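Putative exported protein (Bordetella pertussis Tohama I, PDB 2PFZ) binds pyroglutamic acid in the periplasm, probably as the solute receptor that delivers it to a tripartite ATP-independent (TRAP) transporter. Local coordinates at residues A90-Y95 and Q234-G239; K190-I195 and E252-N257. All blocks are in the same frame, centred on the assembly; numbering follows the deposited sequence.

Contact 1: A90-Y95 and Q234-G239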
loop_
_atom_site.group_PDB
_atom_site.type_symbol
_atom_site.label_atom_id
_atom_site.label_comp_id
_atom_site.label_asym_id
_atom_site.label_seq_id
_atom_site.Cartn_x
_atom_site.Cartn_y
_atom_site.Cartn_z
ATOM N N ALA A 90 -7.622 10.502 -8.423
ATOM C CA ALA A 90 -7.878 9.305 -9.237
ATOM C C ALA A 90 -7.788 8.062 -8.373
ATOM O O ALA A 90 -8.578 7.120 -8.523
ATOM C CB ALA A 90 -6.894 9.232 -10.403
ATOM N N SER A 91 -6.837 8.050 -7.442
ATOM C CA SER A 91 -6.677 6.909 -6.538
ATOM C C SER A 91 -7.919 6.725 -5.650
ATOM O O SER A 91 -8.392 5.596 -5.473
ATOM C CB SER A 91 -5.461 7.101 -5.626
ATOM O OG SER A 91 -5.355 6.015 -4.694
ATOM N N PHE A 92 -8.422 7.815 -5.073
ATOM C CA PHE A 92 -9.660 7.704 -4.278
ATOM C C PHE A 92 -10.853 7.210 -5.126
ATOM O O PHE A 92 -11.681 6.391 -4.705
ATOM C CB PHE A 92 -10.007 9.021 -3.587
ATOM C CG PHE A 92 -11.032 8.849 -2.502
ATOM C CD1 PHE A 92 -10.651 8.364 -1.261
ATOM C CD2 PHE A 92 -12.367 9.115 -2.745
ATOM C CE1 PHE A 92 -11.583 8.154 -0.262
ATOM C CE2 PHE A 92 -13.312 8.921 -1.753
ATOM C CZ PHE A 92 -12.918 8.446 -0.510
ATOM N N LYS A 93 -10.975 7.715 -6.330
ATOM C CA LYS A 93 -12.029 7.223 -7.223
ATOM C C LYS A 93 -11.853 5.761 -7.618
ATOM O O LYS A 93 -12.832 5.008 -7.695
ATOM C CB LYS A 93 -12.118 8.125 -8.444
ATOM C CG LYS A 93 -12.609 9.503 -8.039
ATOM C CD LYS A 93 -12.594 10.527 -9.127
ATOM C CE LYS A 93 -13.476 11.703 -8.656
ATOM N NZ LYS A 93 -12.959 13.054 -8.986
ATOM N N LEU A 94 -10.607 5.337 -7.832
ATOM C CA LEU A 94 -10.348 3.923 -8.123
ATOM C C LEU A 94 -10.771 3.088 -6.939
ATOM O O LEU A 94 -11.394 2.054 -7.089
ATOM C CB LEU A 94 -8.862 3.671 -8.432
ATOM C CG LEU A 94 -8.510 2.229 -8.855
ATOM C CD1 LEU A 94 -9.283 1.799 -10.129
ATOM C CD2 LEU A 94 -6.985 2.131 -9.078
ATOM N N TYR A 95 -10.401 3.546 -5.750
ATOM C CA TYR A 95 -10.812 2.901 -4.507
ATOM C C TYR A 95 -12.330 2.741 -4.417
ATOM O O TYR A 95 -12.822 1.646 -4.116
ATOM C CB TYR A 95 -10.286 3.731 -3.322
ATOM C CG TYR A 95 -10.819 3.348 -1.932
ATOM C CD1 TYR A 95 -11.171 2.026 -1.607
ATOM C CD2 TYR A 95 -10.919 4.320 -0.933
ATOM C CE1 TYR A 95 -11.636 1.690 -0.309
ATOM C CE2 TYR A 95 -11.397 3.994 0.363
ATOM C CZ TYR A 95 -11.752 2.692 0.651
ATOM O OH TYR A 95 -12.169 2.399 1.941
ATOM N N GLN A 234 -13.171 8.085 10.576
ATOM C CA GLN A 234 -12.233 9.155 10.942
ATOM C C GLN A 234 -10.816 8.786 10.497
ATOM O O GLN A 234 -10.099 9.639 9.966
ATOM C CB GLN A 234 -12.270 9.441 12.463
ATOM C CG GLN A 234 -13.631 9.979 12.910
ATOM C CD GLN A 234 -13.788 10.186 14.428
ATOM O OE1 GLN A 234 -12.850 10.010 15.234
ATOM N NE2 GLN A 234 -14.995 10.561 14.819
ATOM N N ALA A 235 -10.427 7.518 10.696
ATOM C CA ALA A 235 -9.064 7.042 10.330
ATOM C C ALA A 235 -8.832 7.129 8.825
ATOM O O ALA A 235 -7.734 7.499 8.382
ATOM C CB ALA A 235 -8.831 5.610 10.809
ATOM N N GLU A 236 -9.850 6.765 8.044
ATOM C CA GLU A 236 -9.747 6.868 6.595
ATOM C C GLU A 236 -9.547 8.300 6.157
ATOM O O GLU A 236 -8.701 8.555 5.329
ATOM C CB GLU A 236 -10.949 6.290 5.875
ATOM C CG GLU A 236 -10.650 6.019 4.389
ATOM C CD GLU A 236 -11.719 5.194 3.727
ATOM O OE1 GLU A 236 -11.698 3.946 3.886
ATOM O OE2 GLU A 236 -12.575 5.785 3.012
ATOM N N GLU A 237 -10.348 9.217 6.699
ATOM C CA GLU A 237 -10.252 10.645 6.361
ATOM C C GLU A 237 -8.879 11.205 6.705
ATOM O O GLU A 237 -8.217 11.840 5.863
ATOM C CB GLU A 237 -11.360 11.446 7.089
ATOM C CG GLU A 237 -11.298 12.957 6.824
ATOM C CD GLU A 237 -12.664 13.640 6.768
ATOM O OE1 GLU A 237 -13.624 13.049 6.219
ATOM O OE2 GLU A 237 -12.763 14.795 7.259
ATOM N N ARG A 238 -8.454 10.949 7.942
ATOM C CA ARG A 238 -7.167 11.422 8.436
ATOM C C ARG A 238 -6.007 10.802 7.652
ATOM O O ARG A 238 -5.018 11.473 7.400
ATOM C CB ARG A 238 -7.012 11.110 9.931
ATOM C CG ARG A 238 -5.713 11.625 10.590
ATOM C CD ARG A 238 -5.541 11.104 12.022
ATOM N NE ARG A 238 -6.801 11.004 12.718
ATOM C CZ ARG A 238 -7.403 9.886 13.142
ATOM N NH1 ARG A 238 -6.890 8.651 12.975
ATOM N NH2 ARG A 238 -8.562 10.040 13.751
ATOM N N GLY A 239 -6.117 9.516 7.309
ATOM C CA GLY A 239 -5.022 8.787 6.642
ATOM C C GLY A 239 -4.782 9.317 5.230
ATOM O O GLY A 239 -3.626 9.538 4.819
#
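Phe92 and Glu236 mark the closest approach of the two helical backbones, yet their CA atoms are still 10.9 Å apart, so only long side chains can bridge the gap between 90-95 and 234-239. The backbones do not touch, and just 109 Å² is buried in all. Both side chains reach across: Glu236, with CG anti to the backbone N (chi1 -163°) and its chain extended beyond, meets the longer Tyr95, which comes from the opposite direction. The hydroxyl gives a short hydrogen bond, Tyr95 OH to Glu236 OE1 at 2.5 Å, entering on the syn side of the carboxylate but 34° out of its plane. The carboxylate stands at the edge of the phenol ring, its plane turned 70° from the ring plane; its second oxygen, Glu236 OE2, lies 3.4 Å from Tyr95 CE2.

The two long helices 88-107 and 222-256 are elements of the DctP (family 7) solute-binding fold, and strand 111-118 lies beside the contact. From that strand the backbone N of Ser116, a residue that also lies against Tyr95, bonds to Glu236 OE1, so one oxygen is gripped by a hydroxyl and a main-chain amide, two bonds that should restrict rotation of the carboxylate and would probably favour its ionised form.

Phe92 takes a lesser share. Its ring presents an edge to the same carboxylate, with Phe92 CE1 4.2 Å from Glu236 OE2, a loose approach without a hydrogen bond. The ring also meets Trp240, four residues beyond Glu236 on helix 222-256, edge-to-face; Tyr95 touches Trp240 as well, a second link between the helices beside the hydrogen bond.

Contact 2: K190-I195 and E252-N257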
loop_
_atom_site.group_PDB
_atom_site.type_symbol
_atom_site.label_atom_id
_atom_site.label_comp_id
_atom_site.label_asym_id
_atom_site.label_seq_id
_atom_site.Cartn_x
_atom_site.Cartn_y
_atom_site.Cartn_z
ATOM N N LYS A 190 15.967 5.355 5.454
ATOM C CA LYS A 190 17.169 6.106 5.089
ATOM C C LYS A 190 17.796 5.607 3.791
ATOM O O LYS A 190 19.006 5.369 3.727
ATOM C CB LYS A 190 18.182 6.082 6.247
ATOM C CG LYS A 190 17.699 6.849 7.456
ATOM C CD LYS A 190 18.861 7.516 8.187
ATOM C CE LYS A 190 19.432 6.628 9.270
ATOM N NZ LYS A 190 18.855 7.015 10.581
ATOM N N THR A 191 16.955 5.461 2.761
ATOM C CA THR A 191 17.367 4.987 1.421
ATOM C C THR A 191 18.421 5.905 0.789
ATOM O O THR A 191 19.268 5.457 0.024
ATOM C CB THR A 191 16.125 4.816 0.503
ATOM O OG1 THR A 191 15.427 3.652 0.927
ATOM C CG2 THR A 191 16.500 4.606 -0.974
ATOM N N TYR A 192 18.369 7.183 1.156
ATOM C CA TYR A 192 19.341 8.177 0.698
ATOM C C TYR A 192 20.808 7.861 1.033
ATOM O O TYR A 192 21.724 8.381 0.377
ATOM C CB TYR A 192 18.964 9.561 1.214
ATOM C CG TYR A 192 18.806 9.668 2.717
ATOM C CD1 TYR A 192 17.541 9.660 3.308
ATOM C CD2 TYR A 192 19.922 9.790 3.555
ATOM C CE1 TYR A 192 17.389 9.770 4.701
ATOM C CE2 TYR A 192 19.777 9.907 4.935
ATOM C CZ TYR A 192 18.517 9.888 5.497
ATOM O OH TYR A 192 18.391 10.023 6.854
ATOM N N GLU A 193 21.038 7.026 2.039
ATOM C CA GLU A 193 22.396 6.584 2.351
ATOM C C GLU A 193 23.001 5.713 1.220
ATOM O O GLU A 193 24.218 5.714 1.007
ATOM C CB GLU A 193 22.424 5.873 3.708
ATOM C CG GLU A 193 22.128 6.810 4.873
ATOM C CD GLU A 193 22.082 6.119 6.222
ATOM O OE1 GLU A 193 21.993 4.878 6.257
ATOM O OE2 GLU A 193 22.138 6.824 7.259
ATOM N N TYR A 194 22.149 5.024 0.463
ATOM C CA TYR A 194 22.599 4.009 -0.480
ATOM C C TYR A 194 22.161 4.240 -1.904
ATOM O O TYR A 194 22.795 3.752 -2.843
ATOM C CB TYR A 194 22.092 2.637 -0.040
ATOM C CG TYR A 194 22.613 2.214 1.303
ATOM C CD1 TYR A 194 23.895 1.686 1.434
ATOM C CD2 TYR A 194 21.832 2.347 2.447
ATOM C CE1 TYR A 194 24.384 1.300 2.681
ATOM C CE2 TYR A 194 22.310 1.956 3.692
ATOM C CZ TYR A 194 23.582 1.433 3.799
ATOM O OH TYR A 194 24.057 1.041 5.035
ATOM N N ILE A 195 21.057 4.964 -2.063
ATOM C CA ILE A 195 20.469 5.179 -3.382
ATOM C C ILE A 195 20.208 6.678 -3.550
ATOM O O ILE A 195 19.610 7.302 -2.684
ATOM C CB ILE A 195 19.179 4.329 -3.556
ATOM C CG1 ILE A 195 19.476 2.842 -3.343
ATOM C CG2 ILE A 195 18.580 4.536 -4.920
ATOM C CD1 ILE A 195 18.251 1.928 -3.311
ATOM N N GLU A 252 11.028 16.802 -0.188
ATOM C CA GLU A 252 11.941 17.896 0.153
ATOM C C GLU A 252 12.951 17.455 1.215
ATOM O O GLU A 252 14.098 17.872 1.190
ATOM C CB GLU A 252 11.166 19.136 0.637
ATOM C CG GLU A 252 10.247 19.774 -0.417
ATOM C CD GLU A 252 10.986 20.199 -1.667
ATOM O OE1 GLU A 252 11.930 21.002 -1.553
ATOM O OE2 GLU A 252 10.632 19.713 -2.765
ATOM N N GLN A 253 12.537 16.592 2.137
ATOM C CA GLN A 253 13.465 16.078 3.138
ATOM C C GLN A 253 14.481 15.121 2.507
ATOM O O GLN A 253 15.648 15.191 2.820
ATOM C CB GLN A 253 12.715 15.456 4.325
ATOM C CG GLN A 253 13.486 15.484 5.647
ATOM C CD GLN A 253 13.550 16.859 6.330
ATOM O OE1 GLN A 253 14.288 17.026 7.304
ATOM N NE2 GLN A 253 12.785 17.835 5.829
ATOM N N LEU A 254 14.041 14.256 1.596
ATOM C CA LEU A 254 14.948 13.394 0.829
ATOM C C LEU A 254 15.977 14.233 0.071
ATOM O O LEU A 254 17.173 13.889 0.038
ATOM C CB LEU A 254 14.165 12.512 -0.154
ATOM C CG LEU A 254 13.428 11.319 0.480
ATOM C CD1 LEU A 254 12.470 10.671 -0.501
ATOM C CD2 LEU A 254 14.399 10.282 1.008
ATOM N N ALA A 255 15.514 15.331 -0.525
ATOM C CA ALA A 255 16.425 16.285 -1.169
ATOM C C ALA A 255 17.403 16.875 -0.158
ATOM O O ALA A 255 18.612 16.884 -0.410
ATOM C CB ALA A 255 15.651 17.392 -1.909
ATOM N N LYS A 256 16.901 17.336 0.991
ATOM C CA LYS A 256 17.778 17.853 2.057
ATOM C C LYS A 256 18.916 16.868 2.324
ATOM O O LYS A 256 20.056 17.268 2.587
ATOM C CB LYS A 256 16.979 18.134 3.346
ATOM C CG LYS A 256 17.817 18.624 4.539
ATOM C CD LYS A 256 17.037 19.546 5.500
ATOM C CE LYS A 256 16.882 18.998 6.944
ATOM N NZ LYS A 256 18.166 18.435 7.527
ATOM N N ASN A 257 18.598 15.581 2.206
ATOM C CA ASN A 257 19.515 14.486 2.516
ATOM C C ASN A 257 20.380 13.975 1.365
ATOM O O ASN A 257 21.058 12.937 1.487
ATOM C CB ASN A 257 18.734 13.346 3.159
ATOM C CG ASN A 257 18.592 13.531 4.643
ATOM O OD1 ASN A 257 19.583 13.474 5.377
ATOM N ND2 ASN A 257 17.369 13.773 5.101
#
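Tyr192, in the short 3-10 turn 191-193, comes within 6.6 Å of Asn257, CA to CA, where the chain leaves the helical conformation at the end of helix 222-256. The Asn257 side chain lies flat over one face of the phenol, the amide and ring planes only 11° apart. Asn257 CB sits above the middle of the ring, 3.7 Å from the Tyr192 centroid in a CH-pi contact, and the amide continues toward the hydroxyl end, bringing Asn257 OD1 to 3.6 Å from Tyr192 CE2. What presents the face this way is a chi1 of 56°, which sets CG of Tyr192 between its backbone N and carbonyl carbon. The opposite face is covered, toward its rim, by Lys190 CA, while Leu254 CD2 meets the ring edge 3.9 Å from Tyr192 CD1.

Asn257 is steadied from its own helix: ND2 bonds to Gln253 O at 3.2 Å, and the backbone N of Asn257 reaches that same oxygen from the other face of the carbonyl plane. No hydrogen bond crosses between the segments.

Lys190, with positive phi, closes the Schellman motif that ends helix 183-188, so two helix ends meet here. Phe187 of that helix touches Gln253 and Asn257, Met259 lies against Tyr192 and Leu254, and Thr191 and Ile195 pack on Phe125 of strand 123-126.

Helix 222-256 joins the two contacts: contact 1 uses its middle and contact 2 its C-terminal end. Their centres are 27 Å apart and their nearest atoms about 17 Å, so neither touches the other. Contact 1 lies beside strand 111-118 of the three-stranded sheet, contact 2 beside strand 123-126 of the six-stranded one, so the helix runs from one sheet's surroundings to the other's. No residue of either contact lines the pyroglutamic acid pocket. The side chain of Leu254 in contact 2 is about 11 Å from the ligand; near contact 1, strand 111-118 leads directly to Trp119, which does line the pocket.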